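Local coordinates for uncharacterized protein (Staphylococcus aureus subsp. aureus, PDB 3H04) that is of unknown function but is probably an esterase-like serine hydrolase with an alpha/beta-hydrolase fold, at residues Ala215-Asp220 / Glu241-Asn246; Ile4-Ile9 / Tyr18-Ala23. One frame throughout, in Å; residues are numbered along the deposited sequence.

Contact 1 of 2, residues Ala215-Asp220 / Glu241-Asn246; sequences AHCNGD and ERVNKN
Asn-218 and Asn-244 set their side-chain amides almost at right angles, the planes 86° apart, where two parallel strands run out into loops. The ND2 of Asn-218 gives a hydrogen bond to OD1 of Asn-244 at 3.1 Å, meeting an in-plane lone pair of that oxygen. The CG of Asn-218 takes the crowded position between backbone N and carbonyl carbon (chi1 41°), which sets the amide alongside Val-243 O and within reach of Asn-244, while its own backbone N donates to Val-243 O at 2.8 Å, nearly along the C=O axis. Beyond the last strand pair, Gly-219 N still donates to Lys-245 O at 3.0 Å; Asn-246 OD1 lies 3.3 Å from Gly-219 CA, a closeness that suits a residue with no side chain. On the face shared with Ala-215, Cys-217 SG lies against Val-243 CG1 at 3.9 Å, two compact apolar groups. A type I turn from Cys-217 then delivers Asp-220, whose OD2 is hydrogen-bonded to ND1 of His-248, consistent with the acid of a Ser-His-Asp triad. Strands 212-217 and 238-243 are joined through helix 226-232 in a beta-alpha-beta unit; Arg-242 pairs with Glu-229 of that helix, whereas Ala-215 and Val-243 pack on Ile-261 of helix 256-273.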
loop_
_atom_site.group_PDB
_atom_site.type_symbol
_atom_site.label_atom_id
_atom_site.label_comp_id
_atom_site.label_asym_id
_atom_site.label_seq_id
_atom_site.Cartn_x
_atom_site.Cartn_y
_atom_site.Cartn_z
ATOM N N ALA A 215 -0.148 -9.081 -8.016
ATOM C CA ALA A 215 -0.723 -10.352 -7.483
ATOM C C ALA A 215 -2.102 -9.962 -6.952
ATOM O O ALA A 215 -2.204 -8.992 -6.157
ATOM C CB ALA A 215 0.151 -10.977 -6.378
ATOM N N HIS A 216 -3.133 -10.649 -7.393
ATOM C CA HIS A 216 -4.482 -10.299 -7.059
ATOM C C HIS A 216 -5.412 -11.503 -7.185
ATOM O O HIS A 216 -5.299 -12.201 -8.104
ATOM C CB HIS A 216 -4.923 -9.163 -7.964
ATOM C CG HIS A 216 -6.015 -8.317 -7.407
ATOM N ND1 HIS A 216 -6.117 -6.978 -7.664
ATOM C CD2 HIS A 216 -7.069 -8.629 -6.630
ATOM C CE1 HIS A 216 -7.180 -6.500 -7.062
ATOM N NE2 HIS A 216 -7.773 -7.481 -6.427
ATOM N N CYS A 217 -6.258 -11.765 -6.205
ATOM C CA CYS A 217 -7.209 -12.871 -6.272
ATOM C C CYS A 217 -8.373 -12.522 -7.161
ATOM O O CYS A 217 -8.956 -11.419 -7.035
ATOM C CB CYS A 217 -7.764 -13.163 -4.888
ATOM S SG CYS A 217 -6.480 -13.827 -3.789
ATOM N N ASN A 218 -8.774 -13.451 -8.028
ATOM C CA ASN A 218 -9.935 -13.132 -8.852
ATOM C C ASN A 218 -11.209 -12.870 -8.073
ATOM O O ASN A 218 -12.033 -12.121 -8.552
ATOM C CB ASN A 218 -10.208 -14.176 -9.959
ATOM C CG ASN A 218 -10.028 -15.563 -9.497
ATOM O OD1 ASN A 218 -10.265 -15.893 -8.323
ATOM N ND2 ASN A 218 -9.625 -16.423 -10.417
ATOM N N GLY A 219 -11.365 -13.489 -6.900
ATOM C CA GLY A 219 -12.588 -13.374 -6.104
ATOM C C GLY A 219 -12.405 -12.387 -4.944
ATOM O O GLY A 219 -13.123 -12.461 -3.947
ATOM N N ASP A 220 -11.479 -11.436 -5.098
ATOM C CA ASP A 220 -11.236 -10.429 -4.030
ATOM C C ASP A 220 -12.497 -9.620 -3.802
ATOM O O ASP A 220 -13.027 -9.027 -4.734
ATOM C CB ASP A 220 -10.132 -9.504 -4.458
ATOM C CG ASP A 220 -9.605 -8.643 -3.332
ATOM O OD1 ASP A 220 -10.372 -8.254 -2.427
ATOM O OD2 ASP A 220 -8.404 -8.340 -3.396
ATOM N N GLU A 241 0.119 -12.381 -11.374
ATOM C CA GLU A 241 -0.390 -13.570 -10.706
ATOM C C GLU A 241 -1.825 -13.358 -10.292
ATOM O O GLU A 241 -2.152 -12.580 -9.348
ATOM C CB GLU A 241 0.465 -13.886 -9.489
ATOM C CG GLU A 241 1.879 -14.295 -9.862
ATOM C CD GLU A 241 1.892 -15.674 -10.448
ATOM O OE1 GLU A 241 1.405 -16.613 -9.760
ATOM O OE2 GLU A 241 2.397 -15.841 -11.579
ATOM N N ARG A 242 -2.674 -14.093 -10.978
ATOM C CA ARG A 242 -4.111 -13.986 -10.861
ATOM C C ARG A 242 -4.494 -15.220 -10.042
ATOM O O ARG A 242 -4.611 -16.331 -10.557
ATOM C CB ARG A 242 -4.714 -13.973 -12.273
ATOM C CG ARG A 242 -6.061 -13.395 -12.371
ATOM C CD ARG A 242 -6.751 -13.658 -13.743
ATOM N NE ARG A 242 -8.129 -13.328 -13.473
ATOM C CZ ARG A 242 -8.660 -12.132 -13.611
ATOM N NH1 ARG A 242 -8.016 -11.170 -14.269
ATOM N NH2 ARG A 242 -9.909 -11.958 -13.234
ATOM N N VAL A 243 -4.643 -15.022 -8.746
ATOM C CA VAL A 243 -4.823 -16.111 -7.797
ATOM C C VAL A 243 -6.296 -16.505 -7.738
ATOM O O VAL A 243 -7.165 -15.648 -7.598
ATOM C CB VAL A 243 -4.291 -15.697 -6.424
ATOM C CG1 VAL A 243 -4.544 -16.798 -5.350
ATOM C CG2 VAL A 243 -2.809 -15.360 -6.543
ATOM N N ASN A 244 -6.565 -17.806 -7.891
ATOM C CA ASN A 244 -7.925 -18.329 -7.980
ATOM C C ASN A 244 -8.471 -18.619 -6.582
ATOM O O ASN A 244 -8.679 -19.764 -6.191
ATOM C CB ASN A 244 -7.977 -19.567 -8.892
ATOM C CG ASN A 244 -9.405 -20.069 -9.126
ATOM O OD1 ASN A 244 -10.351 -19.277 -9.345
ATOM N ND2 ASN A 244 -9.567 -21.384 -9.077
ATOM N N LYS A 245 -8.713 -17.553 -5.833
ATOM C CA LYS A 245 -9.267 -17.659 -4.490
ATOM C C LYS A 245 -10.226 -16.520 -4.295
ATOM O O LYS A 245 -10.111 -15.474 -4.954
ATOM C CB LYS A 245 -8.163 -17.543 -3.434
ATOM C CG LYS A 245 -7.139 -18.658 -3.464
ATOM C CD LYS A 245 -6.032 -18.416 -2.445
ATOM C CE LYS A 245 -5.137 -19.647 -2.323
ATOM N NZ LYS A 245 -4.079 -19.439 -1.299
ATOM N N ASN A 246 -11.127 -16.688 -3.337
ATOM C CA ASN A 246 -12.071 -15.656 -2.976
ATOM C C ASN A 246 -11.528 -14.980 -1.738
ATOM O O ASN A 246 -12.142 -15.029 -0.700
ATOM C CB ASN A 246 -13.461 -16.233 -2.729
ATOM C CG ASN A 246 -14.068 -16.793 -3.992
ATOM O OD1 ASN A 246 -13.788 -16.304 -5.075
ATOM N ND2 ASN A 246 -14.871 -17.841 -3.867
#

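Contact 2 of 2, residues Ile4-Ile9 / Tyr18-Ala23; sequences IKYKVI and YTIIKA
Tyr-18 buries the most surface here, with Tyr-6 second, and the two stand as a directly paired couple on neighbouring antiparallel strands. Their backbones form a hydrogen-bonded pair: Tyr-6 N points nearly along the C=O axis of Tyr-18 at 2.8 Å from its O, while Tyr-18 N approaches Tyr-6 O at 3.0 Å from above the carbonyl plane. The rings are almost parallel, only 4° apart in plane, but displaced, so little of one lies over the other, with centroids 5.2 Å apart. What covers the Tyr-18 ring is therefore the CB of Tyr-6, a CH-pi contact over one face, 3.6 Å from the centroid and offset toward the CZ rim. The first torsions differ in sign, which goes with the displacement. Tyr-18 CG sits in the crowded position between backbone N and carbonyl carbon (chi1 67°), whereas Tyr-6 CG is anti to its carbonyl carbon (chi1 -66°), and the Tyr-6 ring reaches toward Ile-20: Tyr-6 CE2 lies 3.9 Å from Ile-20 CG1.

At the edge of the Tyr-18 ring, Val-8 CG2 comes within 3.3 Å of Tyr-18 CE2, a tight fit for a small branched side chain. Tyrosine suits position 18 because its ring can pack among apolar groups, including Ile-63 and Ile-89, while its hydroxyl is hydrogen-bonded to Gln-92. Farther along, Ile-4 and Ile-20 form a second hydrogen-bonded pair; their beta-branched side chains suit extended backbone, and they share the face carrying both tyrosines. Lys-5 and Thr-19, between them, are a non-hydrogen-bonded pair projecting from the other face. The alternation is that of an antiparallel ladder, and with only a short connection between the strands it forms a beta hairpin, which begins the central mixed sheet of an alpha/beta-hydrolase fold.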
loop_
_atom_site.group_PDB
_atom_site.type_symbol
_atom_site.label_atom_id
_atom_site.label_comp_id
_atom_site.label_asym_id
_atom_site.label_seq_id
_atom_site.Cartn_x
_atom_site.Cartn_y
_atom_site.Cartn_z
ATOM N N ILE A 4 16.812 -1.328 11.898
ATOM C CA ILE A 4 17.306 0.006 12.274
ATOM C C ILE A 4 16.259 1.121 12.071
ATOM O O ILE A 4 15.686 1.278 10.972
ATOM C CB ILE A 4 18.598 0.329 11.528
ATOM C CG1 ILE A 4 19.696 -0.624 12.026
ATOM C CG2 ILE A 4 19.005 1.775 11.789
ATOM C CD1 ILE A 4 20.957 -0.516 11.282
ATOM N N LYS A 5 16.026 1.876 13.150
ATOM C CA LYS A 5 14.987 2.905 13.229
ATOM C C LYS A 5 15.477 4.301 12.826
ATOM O O LYS A 5 16.579 4.743 13.222
ATOM C CB LYS A 5 14.469 3.007 14.661
ATOM C CG LYS A 5 13.893 1.733 15.227
ATOM C CD LYS A 5 13.456 2.000 16.674
ATOM C CE LYS A 5 12.850 0.765 17.345
ATOM N NZ LYS A 5 12.886 0.913 18.852
ATOM N N TYR A 6 14.647 4.991 12.054
ATOM C CA TYR A 6 14.916 6.353 11.593
ATOM C C TYR A 6 13.637 7.134 11.740
ATOM O O TYR A 6 12.578 6.569 12.001
ATOM C CB TYR A 6 15.304 6.376 10.120
ATOM C CG TYR A 6 16.605 5.711 9.771
ATOM C CD1 TYR A 6 17.733 6.483 9.475
ATOM C CD2 TYR A 6 16.707 4.307 9.707
ATOM C CE1 TYR A 6 18.943 5.879 9.137
ATOM C CE2 TYR A 6 17.910 3.687 9.365
ATOM C CZ TYR A 6 19.026 4.484 9.082
ATOM O OH TYR A 6 20.239 3.897 8.781
ATOM N N LYS A 7 13.708 8.443 11.582
ATOM C CA LYS A 7 12.473 9.199 11.446
ATOM C C LYS A 7 12.641 10.309 10.437
ATOM O O LYS A 7 13.752 10.770 10.171
ATOM C CB LYS A 7 11.983 9.732 12.800
ATOM C CG LYS A 7 12.988 10.470 13.568
ATOM C CD LYS A 7 12.377 11.019 14.858
ATOM C CE LYS A 7 13.405 11.731 15.684
ATOM N NZ LYS A 7 14.148 12.724 14.878
ATOM N N VAL A 8 11.525 10.683 9.840
ATOM C CA VAL A 8 11.463 11.834 8.997
ATOM C C VAL A 8 10.546 12.790 9.725
ATOM O O VAL A 8 9.468 12.396 10.197
ATOM C CB VAL A 8 10.866 11.527 7.623
ATOM C CG1 VAL A 8 10.941 12.784 6.789
ATOM C CG2 VAL A 8 11.659 10.394 6.922
ATOM N N ILE A 9 10.991 14.026 9.831
ATOM C CA ILE A 9 10.238 15.098 10.475
ATOM C C ILE A 9 9.445 15.821 9.373
ATOM O O ILE A 9 10.045 16.344 8.449
ATOM C CB ILE A 9 11.174 16.083 11.180
ATOM C CG1 ILE A 9 11.907 15.443 12.393
ATOM C CG2 ILE A 9 10.398 17.322 11.647
ATOM C CD1 ILE A 9 11.019 14.436 13.188
ATOM N N TYR A 18 10.514 5.236 10.257
ATOM C CA TYR A 18 10.695 4.185 9.289
ATOM C C TYR A 18 11.836 3.294 9.744
ATOM O O TYR A 18 12.682 3.742 10.526
ATOM C CB TYR A 18 10.859 4.690 7.853
ATOM C CG TYR A 18 12.105 5.462 7.528
ATOM C CD1 TYR A 18 13.264 4.809 7.105
ATOM C CD2 TYR A 18 12.127 6.857 7.626
ATOM C CE1 TYR A 18 14.421 5.520 6.783
ATOM C CE2 TYR A 18 13.286 7.570 7.322
ATOM C CZ TYR A 18 14.408 6.882 6.887
ATOM O OH TYR A 18 15.495 7.595 6.555
ATOM N N THR A 19 11.767 2.028 9.333
ATOM C CA THR A 19 12.763 1.000 9.624
ATOM C C THR A 19 13.398 0.492 8.342
ATOM O O THR A 19 12.744 0.352 7.289
ATOM C CB THR A 19 12.183 -0.228 10.360
ATOM O OG1 THR A 19 11.263 -0.910 9.479
ATOM C CG2 THR A 19 11.449 0.198 11.610
ATOM N N ILE A 20 14.693 0.240 8.422
ATOM C CA ILE A 20 15.429 -0.361 7.335
ATOM C C ILE A 20 15.945 -1.685 7.847
ATOM O O ILE A 20 16.619 -1.739 8.893
ATOM C CB ILE A 20 16.635 0.504 6.889
ATOM C CG1 ILE A 20 16.157 1.891 6.427
ATOM C CG2 ILE A 20 17.491 -0.232 5.801
ATOM C CD1 ILE A 20 17.230 2.680 5.687
ATOM N N ILE A 21 15.627 -2.752 7.112
ATOM C CA ILE A 21 16.249 -4.047 7.323
ATOM C C ILE A 21 17.228 -4.240 6.184
ATOM O O ILE A 21 16.814 -4.197 5.013
ATOM C CB ILE A 21 15.207 -5.196 7.258
ATOM C CG1 ILE A 21 14.276 -5.151 8.469
ATOM C CG2 ILE A 21 15.956 -6.592 7.154
ATOM C CD1 ILE A 21 12.890 -5.700 8.214
ATOM N N LYS A 22 18.504 -4.474 6.514
ATOM C CA LYS A 22 19.575 -4.579 5.513
ATOM C C LYS A 22 19.597 -5.900 4.756
ATOM O O LYS A 22 19.244 -6.950 5.305
ATOM C CB LYS A 22 20.958 -4.399 6.162
ATOM C CG LYS A 22 21.206 -3.060 6.833
ATOM C CD LYS A 22 21.139 -1.854 5.871
ATOM C CE LYS A 22 22.435 -1.604 5.113
ATOM N NZ LYS A 22 22.356 -2.214 3.742
ATOM N N ALA A 23 20.017 -5.831 3.490
ATOM C CA ALA A 23 20.271 -7.033 2.673
ATOM C C ALA A 23 21.227 -7.982 3.396
ATOM O O ALA A 23 22.251 -7.538 3.866
ATOM C CB ALA A 23 20.846 -6.641 1.340
#

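Both contacts belong to the same eight-stranded mixed sheet, at its two ends: contact 2 pairs outermost strand 4-9 with strand 15-21, and contact 1 pairs outermost strand 238-243 with strand 212-217. Their centres are 32 Å apart, on opposite sides of the chain's centre, and their nearest atoms are about 20 Å from each other. They follow in series along the chain, contact 2 closing well before contact 1 opens. The N-terminal pair is an antiparallel hairpin, the later one a parallel pair with a helical crossover. Of the two, contact 1 includes the presumed catalytic acid, Asp-220, whereas contact 2 forms the opposite border of the sheet, away from contact 1.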